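Local coordinates for putative modulator of DNA gyrase (Bacteroides thetaiotaomicron, PDB 1VPB), which is a putative modulator of DNA gyrase of the PmbA/TldD family and may act as a metallopeptidase, at residues Ala131-Leu136 with Thr188-Ser193; Asp139-Met144 with Tyr166-Asp171. All blocks are in the same frame, centred on the assembly; numbering follows the deposited sequence.

Interaction 1 of 2, residues Ala131-Leu136 with Thr188-Ser193; sequences AKFASL and TWYSLS
In the long antiparallel sheet of this PmbA/TldD-family protein, Tyr190 on strand 181-198 rises to meet Phe133, in a turn of helical backbone shape, and Leu136, just after it, ahead of helix 138-150. The tyrosine hydroxyl comes in at the edge of the Phe133 ring, near its plane, with OH 3.5 Å from Phe133 CD1; it also makes a weak hydrogen bond to Asp130 OD2. Leu136 arrives from the opposite direction and sets CD1 3.4 Å from Tyr190 CE2, a snug apolar contact. With chi1 at -178° the Phe133 ring swings away from the backbone N and runs past the methyl of Thr188; Phe133 CD1 lies 3.9 Å from Thr188 CG2. The other branch of Thr188 is polar, and OG1 bonds to Leu215 O and to Asp130 N. Within the turn, Lys132 O accepts hydrogen bonds from both N and OG of Ser135, the latter at 2.8 Å. With an alanine in place of Tyr190, Leu136 CD1 and the Phe133 ring edge would probably lose their shared partner, and Asp130 its weak bond. Phe133 also reaches Asp168 and Glu170 on strand 159-177, while Met217, from the loop after strand 207-214, touches both Leu136 and Tyr190.

Interaction 2 of 2, residues Asp139-Met144 with Tyr166-Asp171; sequences DDKIEM and YGDGED
Helix 139-144 runs over strand 166-171 with the two axes 8.5 Å apart at closest and their directions 140° from each other, and the backbones come nearest at Lys141 and Tyr166. Lys141 carries most of the contact. Its CB sits over the centre of the Tyr166 ring, 3.7 Å from the centroid and only 9° off the normal, a CH-pi contact. From there the chain stays extended and crosses the ring obliquely toward the hydroxyl, CD passing 3.3 Å from Tyr166 OH, until NZ makes a salt bridge of 2.8 Å with Asp168 OD2. This is helix-on-sheet packing: helix 138-150 lies against one face of the antiparallel sheet, and Tyr166 and Asp168, two positions apart on strand 159-177, both point their side chains at it. Asp168 OD2 is gripped twice. Lys141 NZ takes its syn lone pair, while Tyr166 OH donates to the anti lone pair at 2.6 Å, with OD2 lying in the plane of the tyrosine ring at its edge. Asp168 has CG between its backbone N and carbonyl carbon (chi1 71°), bringing the carboxylate back to that hydroxyl. Since all three residues are buried, the ammonium and carboxylate charges probably offset each other, and the ammonium and the hydroxyl bond would probably both favour the ionised aspartate. Met144, one turn further along the helix, adds a looser contact, SD lying 4.5 Å from Tyr166 CE2. Phe49 of strand 36-52 packs against both Lys141 and Tyr166, and Asp139 packs on Tyr103 of the second subunit.

The centres of interactions 1 and 2 are about 6 Å apart, and their strand segments are neighbours in one antiparallel sheet. Ser191 N lies 2.8 Å from Gly167 O, and Gly169 N 3.0 Å from Trp189 O, both probable hydrogen bonds joining 188-193 to 166-171. Both segments of interaction 2 fall in the sequence between those of interaction 1: the turn at 131-136 leads into the helix holding Lys141, and the hairpin strands follow. Side chains also meet between the two contacts, with Phe133 CE2 3.4 Å from Glu170 CD and Tyr190 touching both Tyr166 and Asp168. Turn and helix thus pack side by side over the same pair of strands.

Interaction 1 of 2, residues Ala131-Leu136 with Thr188-Ser193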
ATOM      1  N   ALA A 131      -9.607  -5.563 -28.837  1.00 35.66           N
ATOM      2  CA  ALA A 131      -9.678  -6.949 -29.263  1.00 37.91           C
ATOM      3  C   ALA A 131      -8.319  -7.559 -29.665  1.00 36.23           C
ATOM      4  O   ALA A 131      -8.173  -8.782 -29.671  1.00 42.07           O
ATOM      5  CB  ALA A 131     -10.602  -7.014 -30.453  1.00 42.32           C
ATOM      6  N   LYS A 132      -7.379  -6.704 -30.019  1.00 38.09           N
ATOM      7  CA  LYS A 132      -5.993  -7.115 -30.307  1.00 40.43           C
ATOM      8  C   LYS A 132      -5.207  -7.635 -29.093  1.00 42.12           C
ATOM      9  O   LYS A 132      -4.157  -8.263 -29.239  1.00 41.98           O
ATOM     10  CB  LYS A 132      -5.248  -5.990 -30.959  1.00 39.57           C
ATOM     11  CG  LYS A 132      -5.902  -5.520 -32.284  1.00 44.87           C
ATOM     12  CD  LYS A 132      -5.161  -4.372 -33.006  1.00 53.30           C
ATOM     13  CE  LYS A 132      -5.823  -3.978 -34.362  1.00 62.26           C
ATOM     14  NZ  LYS A 132      -5.765  -2.470 -34.708  1.00 65.23           N
ATOM     15  N   PHE A 133      -5.710  -7.404 -27.894  1.00 40.31           N
ATOM     16  CA  PHE A 133      -4.942  -7.703 -26.699  1.00 37.67           C
ATOM     17  C   PHE A 133      -4.315  -9.106 -26.737  1.00 39.13           C
ATOM     18  O   PHE A 133      -3.133  -9.241 -26.523  1.00 37.79           O
ATOM     19  CB  PHE A 133      -5.826  -7.541 -25.464  1.00 36.86           C
ATOM     20  CG  PHE A 133      -5.101  -7.780 -24.162  1.00 36.86           C
ATOM     21  CD1 PHE A 133      -4.428  -6.737 -23.552  1.00 40.14           C
ATOM     22  CD2 PHE A 133      -5.114  -9.007 -23.555  1.00 36.77           C
ATOM     23  CE1 PHE A 133      -3.746  -6.947 -22.347  1.00 38.85           C
ATOM     24  CE2 PHE A 133      -4.400  -9.237 -22.351  1.00 37.75           C
ATOM     25  CZ  PHE A 133      -3.734  -8.177 -21.768  1.00 39.26           C
ATOM     26  N   ALA A 134      -5.109 -10.142 -26.987  1.00 42.22           N
ATOM     27  CA  ALA A 134      -4.606 -11.498 -26.817  1.00 44.05           C
ATOM     28  C   ALA A 134      -3.600 -11.841 -27.895  1.00 43.36           C
ATOM     29  O   ALA A 134      -2.735 -12.690 -27.672  1.00 48.12           O
ATOM     30  CB  ALA A 134      -5.711 -12.508 -26.812  1.00 46.93           C
ATOM     31  N   SER A 135      -3.635 -11.150 -29.016  1.00 43.01           N
ATOM     32  CA  SER A 135      -2.741 -11.471 -30.101  1.00 43.55           C
ATOM     33  C   SER A 135      -1.362 -10.790 -30.022  1.00 41.25           C
ATOM     34  O   SER A 135      -0.513 -11.055 -30.880  1.00 41.26           O
ATOM     35  CB  SER A 135      -3.394 -11.030 -31.431  1.00 44.59           C
ATOM     36  OG  SER A 135      -3.342  -9.609 -31.564  1.00 51.47           O
ATOM     37  N   LEU A 136      -1.145  -9.878 -29.070  1.00 39.21           N
ATOM     38  CA  LEU A 136       0.051  -9.012 -29.081  1.00 38.40           C
ATOM     39  C   LEU A 136       1.252  -9.836 -28.717  1.00 36.26           C
ATOM     40  O   LEU A 136       1.105 -10.836 -27.996  1.00 39.28           O
ATOM     41  CB  LEU A 136      -0.067  -7.868 -28.063  1.00 37.61           C
ATOM     42  CG  LEU A 136      -1.213  -6.924 -28.398  1.00 41.16           C
ATOM     43  CD1 LEU A 136      -1.341  -5.897 -27.287  1.00 46.95           C
ATOM     44  CD2 LEU A 136      -0.927  -6.278 -29.727  1.00 46.37           C
ATOM     45  N   THR A 188      -9.403  -3.113 -21.384  1.00 32.12           N
ATOM     46  CA  THR A 188      -7.957  -3.278 -21.463  1.00 30.33           C
ATOM     47  C   THR A 188      -7.271  -1.982 -21.117  1.00 31.85           C
ATOM     48  O   THR A 188      -7.909  -0.887 -21.067  1.00 32.81           O
ATOM     49  CB  THR A 188      -7.506  -3.747 -22.888  1.00 33.37           C
ATOM     50  OG1 THR A 188      -8.152  -2.869 -23.858  1.00 33.82           O
ATOM     51  CG2 THR A 188      -7.970  -5.117 -23.167  1.00 33.57           C
ATOM     52  N   TRP A 189      -5.989  -2.093 -20.814  1.00 30.68           N
ATOM     53  CA  TRP A 189      -5.131  -0.931 -20.632  1.00 32.57           C
ATOM     54  C   TRP A 189      -3.704  -1.269 -20.984  1.00 32.34           C
ATOM     55  O   TRP A 189      -3.255  -2.401 -20.854  1.00 31.60           O
ATOM     56  CB  TRP A 189      -5.207  -0.328 -19.214  1.00 35.24           C
ATOM     57  CG  TRP A 189      -4.719  -1.235 -18.160  1.00 35.16           C
ATOM     58  CD1 TRP A 189      -5.447  -2.186 -17.492  1.00 39.48           C
ATOM     59  CD2 TRP A 189      -3.360  -1.348 -17.673  1.00 34.99           C
ATOM     60  NE1 TRP A 189      -4.626  -2.859 -16.620  1.00 38.38           N
ATOM     61  CE2 TRP A 189      -3.357  -2.343 -16.670  1.00 35.22           C
ATOM     62  CE3 TRP A 189      -2.173  -0.678 -17.939  1.00 35.35           C
ATOM     63  CZ2 TRP A 189      -2.178  -2.720 -15.988  1.00 38.54           C
ATOM     64  CZ3 TRP A 189      -1.010  -1.037 -17.240  1.00 35.85           C
ATOM     65  CH2 TRP A 189      -1.036  -2.044 -16.273  1.00 38.99           C
ATOM     66  N   TYR A 190      -2.979  -0.228 -21.390  1.00 30.51           N
ATOM     67  CA  TYR A 190      -1.584  -0.310 -21.703  1.00 30.97           C
ATOM     68  C   TYR A 190      -0.900   0.952 -21.202  1.00 32.97           C
ATOM     69  O   TYR A 190      -1.504   2.031 -21.216  1.00 34.28           O
ATOM     70  CB  TYR A 190      -1.373  -0.340 -23.222  1.00 31.47           C
ATOM     71  CG  TYR A 190      -2.147  -1.414 -23.959  1.00 30.85           C
ATOM     72  CD1 TYR A 190      -3.453  -1.188 -24.381  1.00 30.61           C
ATOM     73  CD2 TYR A 190      -1.578  -2.649 -24.249  1.00 36.69           C
ATOM     74  CE1 TYR A 190      -4.171  -2.182 -25.053  1.00 29.76           C
ATOM     75  CE2 TYR A 190      -2.285  -3.631 -24.929  1.00 37.64           C
ATOM     76  CZ  TYR A 190      -3.569  -3.395 -25.329  1.00 34.12           C
ATOM     77  OH  TYR A 190      -4.290  -4.345 -26.048  1.00 37.95           O
ATOM     78  N   SER A 191       0.343   0.814 -20.763  1.00 31.56           N
ATOM     79  CA  SER A 191       1.095   1.973 -20.290  1.00 35.24           C
ATOM     80  C   SER A 191       2.563   1.857 -20.512  1.00 34.34           C
ATOM     81  O   SER A 191       3.136   0.756 -20.496  1.00 34.78           O
ATOM     82  CB  SER A 191       0.807   2.205 -18.817  1.00 37.54           C
ATOM     83  OG  SER A 191       1.268   3.483 -18.429  1.00 47.06           O
ATOM     84  N   LEU A 192       3.205   3.013 -20.735  1.00 31.38           N
ATOM     85  CA  LEU A 192       4.642   3.095 -20.848  1.00 30.67           C
ATOM     86  C   LEU A 192       5.110   4.249 -20.002  1.00 33.13           C
ATOM     87  O   LEU A 192       4.467   5.296 -19.943  1.00 33.33           O
ATOM     88  CB  LEU A 192       5.085   3.340 -22.293  1.00 33.79           C
ATOM     89  CG  LEU A 192       5.061   2.160 -23.274  1.00 34.50           C
ATOM     90  CD1 LEU A 192       5.075   2.716 -24.731  1.00 35.31           C
ATOM     91  CD2 LEU A 192       6.224   1.260 -23.030  1.00 33.57           C
ATOM     92  N   SER A 193       6.238   4.080 -19.353  1.00 32.86           N
ATOM     93  CA  SER A 193       6.768   5.119 -18.503  1.00 33.66           C
ATOM     94  C   SER A 193       8.283   5.166 -18.518  1.00 36.26           C
ATOM     95  O   SER A 193       8.986   4.226 -18.920  1.00 34.66           O
ATOM     96  CB  SER A 193       6.251   4.967 -17.062  1.00 38.80           C
ATOM     97  OG  SER A 193       6.871   3.885 -16.427  1.00 42.20           O
TER

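Interaction 2 of 2, residues Asp139-Met144 with Tyr166-Asp171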
ATOM      1  N   ASP A 139       7.396  -9.621 -27.272  1.00 35.70           N
ATOM      2  CA  ASP A 139       8.615  -8.992 -27.715  1.00 36.50           C
ATOM      3  C   ASP A 139       8.483  -7.537 -28.192  1.00 37.06           C
ATOM      4  O   ASP A 139       9.376  -6.701 -27.990  1.00 34.67           O
ATOM      5  CB  ASP A 139       9.216  -9.857 -28.819  1.00 40.57           C
ATOM      6  CG  ASP A 139      10.684  -9.598 -29.038  1.00 50.51           C
ATOM      7  OD1 ASP A 139      11.422  -9.147 -28.097  1.00 42.01           O
ATOM      8  OD2 ASP A 139      11.185  -9.844 -30.151  1.00 56.95           O
ATOM      9  N   ASP A 140       7.357  -7.203 -28.828  1.00 36.52           N
ATOM     10  CA  ASP A 140       7.079  -5.804 -29.182  1.00 35.09           C
ATOM     11  C   ASP A 140       6.893  -4.913 -27.939  1.00 33.23           C
ATOM     12  O   ASP A 140       7.294  -3.757 -27.914  1.00 36.79           O
ATOM     13  CB  ASP A 140       5.808  -5.745 -30.027  1.00 38.32           C
ATOM     14  CG  ASP A 140       5.963  -6.451 -31.361  1.00 40.99           C
ATOM     15  OD1 ASP A 140       7.081  -6.514 -31.879  1.00 40.26           O
ATOM     16  OD2 ASP A 140       4.996  -6.937 -31.956  1.00 41.61           O
ATOM     17  N   LYS A 141       6.285  -5.495 -26.910  1.00 34.67           N
ATOM     18  CA  LYS A 141       6.029  -4.799 -25.639  1.00 34.62           C
ATOM     19  C   LYS A 141       7.366  -4.421 -24.995  1.00 34.11           C
ATOM     20  O   LYS A 141       7.620  -3.258 -24.681  1.00 35.69           O
ATOM     21  CB  LYS A 141       5.164  -5.677 -24.708  1.00 35.45           C
ATOM     22  CG  LYS A 141       3.798  -6.100 -25.248  1.00 35.19           C
ATOM     23  CD  LYS A 141       3.104  -6.978 -24.277  1.00 33.49           C
ATOM     24  CE  LYS A 141       1.833  -7.559 -24.835  1.00 34.26           C
ATOM     25  NZ  LYS A 141       1.021  -8.352 -23.899  1.00 36.23           N
ATOM     26  N   ILE A 142       8.253  -5.391 -24.813  0.50 34.01           N
ATOM     27  CA  ILE A 142       9.521  -5.055 -24.195  0.50 31.68           C
ATOM     28  C   ILE A 142      10.378  -4.130 -25.078  0.50 33.36           C
ATOM     29  O   ILE A 142      11.096  -3.269 -24.567  0.50 35.44           O
ATOM     30  CB  ILE A 142      10.291  -6.313 -23.767  0.50 32.13           C
ATOM     31  CG1 ILE A 142      11.411  -5.904 -22.819  0.50 32.36           C
ATOM     32  CG2 ILE A 142      10.839  -7.051 -24.976  0.50 35.95           C
ATOM     33  CD1 ILE A 142      12.338  -6.993 -22.470  0.50 29.88           C
ATOM     34  N   GLU A 143      10.290  -4.262 -26.400  1.00 37.72           N
ATOM     35  CA  GLU A 143      10.957  -3.302 -27.285  1.00 38.25           C
ATOM     36  C   GLU A 143      10.510  -1.847 -27.080  1.00 35.55           C
ATOM     37  O   GLU A 143      11.334  -0.893 -27.167  1.00 33.98           O
ATOM     38  CB  GLU A 143      10.765  -3.658 -28.767  1.00 39.85           C
ATOM     39  CG  GLU A 143      11.567  -4.858 -29.249  1.00 55.11           C
ATOM     40  CD  GLU A 143      13.070  -4.729 -29.026  1.00 62.08           C
ATOM     41  OE1 GLU A 143      13.627  -3.640 -29.304  1.00 47.43           O
ATOM     42  OE2 GLU A 143      13.680  -5.720 -28.545  1.00 64.30           O
ATOM     43  N   MET A 144       9.208  -1.641 -26.888  1.00 37.64           N
ATOM     44  CA  MET A 144       8.719  -0.297 -26.579  1.00 35.91           C
ATOM     45  C   MET A 144       9.379   0.272 -25.341  1.00 37.20           C
ATOM     46  O   MET A 144       9.700   1.443 -25.327  1.00 35.22           O
ATOM     47  CB  MET A 144       7.209  -0.272 -26.381  1.00 39.26           C
ATOM     48  CG  MET A 144       6.420  -0.614 -27.628  1.00 39.09           C
ATOM     49  SD  MET A 144       4.647  -0.754 -27.337  1.00 37.77           S
ATOM     50  CE  MET A 144       4.198  -1.691 -28.733  1.00 43.25           C
ATOM     51  N   TYR A 166       6.952  -1.028 -19.141  1.00 31.89           N
ATOM     52  CA  TYR A 166       5.746  -1.327 -19.881  1.00 31.97           C
ATOM     53  C   TYR A 166       4.787  -2.063 -18.960  1.00 33.93           C
ATOM     54  O   TYR A 166       5.192  -2.944 -18.207  1.00 35.77           O
ATOM     55  CB  TYR A 166       6.095  -2.224 -21.092  1.00 33.22           C
ATOM     56  CG  TYR A 166       4.884  -2.781 -21.786  1.00 34.64           C
ATOM     57  CD1 TYR A 166       4.189  -3.873 -21.283  1.00 31.40           C
ATOM     58  CD2 TYR A 166       4.329  -2.124 -22.913  1.00 36.78           C
ATOM     59  CE1 TYR A 166       3.032  -4.342 -21.901  1.00 35.58           C
ATOM     60  CE2 TYR A 166       3.173  -2.570 -23.498  1.00 34.82           C
ATOM     61  CZ  TYR A 166       2.541  -3.696 -23.020  1.00 34.31           C
ATOM     62  OH  TYR A 166       1.396  -4.194 -23.614  1.00 36.26           O
ATOM     63  N   GLY A 167       3.518  -1.728 -18.997  1.00 31.26           N
ATOM     64  CA  GLY A 167       2.482  -2.491 -18.327  1.00 33.21           C
ATOM     65  C   GLY A 167       1.263  -2.678 -19.228  1.00 35.39           C
ATOM     66  O   GLY A 167       0.931  -1.810 -20.003  1.00 34.77           O
ATOM     67  N   ASP A 168       0.577  -3.801 -19.096  1.00 32.58           N
ATOM     68  CA  ASP A 168      -0.740  -3.910 -19.655  1.00 32.36           C
ATOM     69  C   ASP A 168      -1.638  -4.778 -18.790  1.00 36.56           C
ATOM     70  O   ASP A 168      -1.202  -5.394 -17.814  1.00 37.70           O
ATOM     71  CB  ASP A 168      -0.720  -4.377 -21.116  1.00 32.39           C
ATOM     72  CG  ASP A 168      -0.322  -5.853 -21.308  1.00 31.91           C
ATOM     73  OD1 ASP A 168      -0.680  -6.705 -20.427  1.00 36.87           O
ATOM     74  OD2 ASP A 168       0.312  -6.175 -22.342  1.00 35.74           O
ATOM     75  N   GLY A 169      -2.906  -4.782 -19.124  1.00 32.47           N
ATOM     76  CA  GLY A 169      -3.866  -5.687 -18.490  1.00 33.37           C
ATOM     77  C   GLY A 169      -5.192  -5.781 -19.173  1.00 34.93           C
ATOM     78  O   GLY A 169      -5.540  -4.936 -20.027  1.00 32.99           O
ATOM     79  N   GLU A 170      -5.938  -6.813 -18.829  1.00 31.56           N
ATOM     80  CA  GLU A 170      -7.318  -6.948 -19.221  1.00 30.48           C
ATOM     81  C   GLU A 170      -8.106  -7.272 -17.954  1.00 34.86           C
ATOM     82  O   GLU A 170      -7.588  -7.960 -17.076  1.00 36.52           O
ATOM     83  CB  GLU A 170      -7.506  -8.027 -20.279  1.00 36.45           C
ATOM     84  CG  GLU A 170      -6.992  -9.374 -19.862  1.00 40.35           C
ATOM     85  CD  GLU A 170      -7.175 -10.510 -20.867  1.00 43.76           C
ATOM     86  OE1 GLU A 170      -7.906 -10.389 -21.844  1.00 38.59           O
ATOM     87  OE2 GLU A 170      -6.586 -11.574 -20.597  1.00 47.97           O
ATOM     88  N   ASP A 171      -9.332  -6.809 -17.897  1.00 33.88           N
ATOM     89  CA  ASP A 171     -10.203  -6.946 -16.718  1.00 36.07           C
ATOM     90  C   ASP A 171     -11.577  -7.279 -17.203  1.00 38.17           C
ATOM     91  O   ASP A 171     -12.083  -6.669 -18.151  1.00 38.83           O
ATOM     92  CB  ASP A 171     -10.207  -5.677 -15.917  1.00 36.96           C
ATOM     93  CG  ASP A 171      -8.907  -5.422 -15.254  1.00 45.05           C
ATOM     94  OD1 ASP A 171      -8.695  -6.006 -14.176  1.00 44.68           O
ATOM     95  OD2 ASP A 171      -8.098  -4.620 -15.691  1.00 43.48           O
TER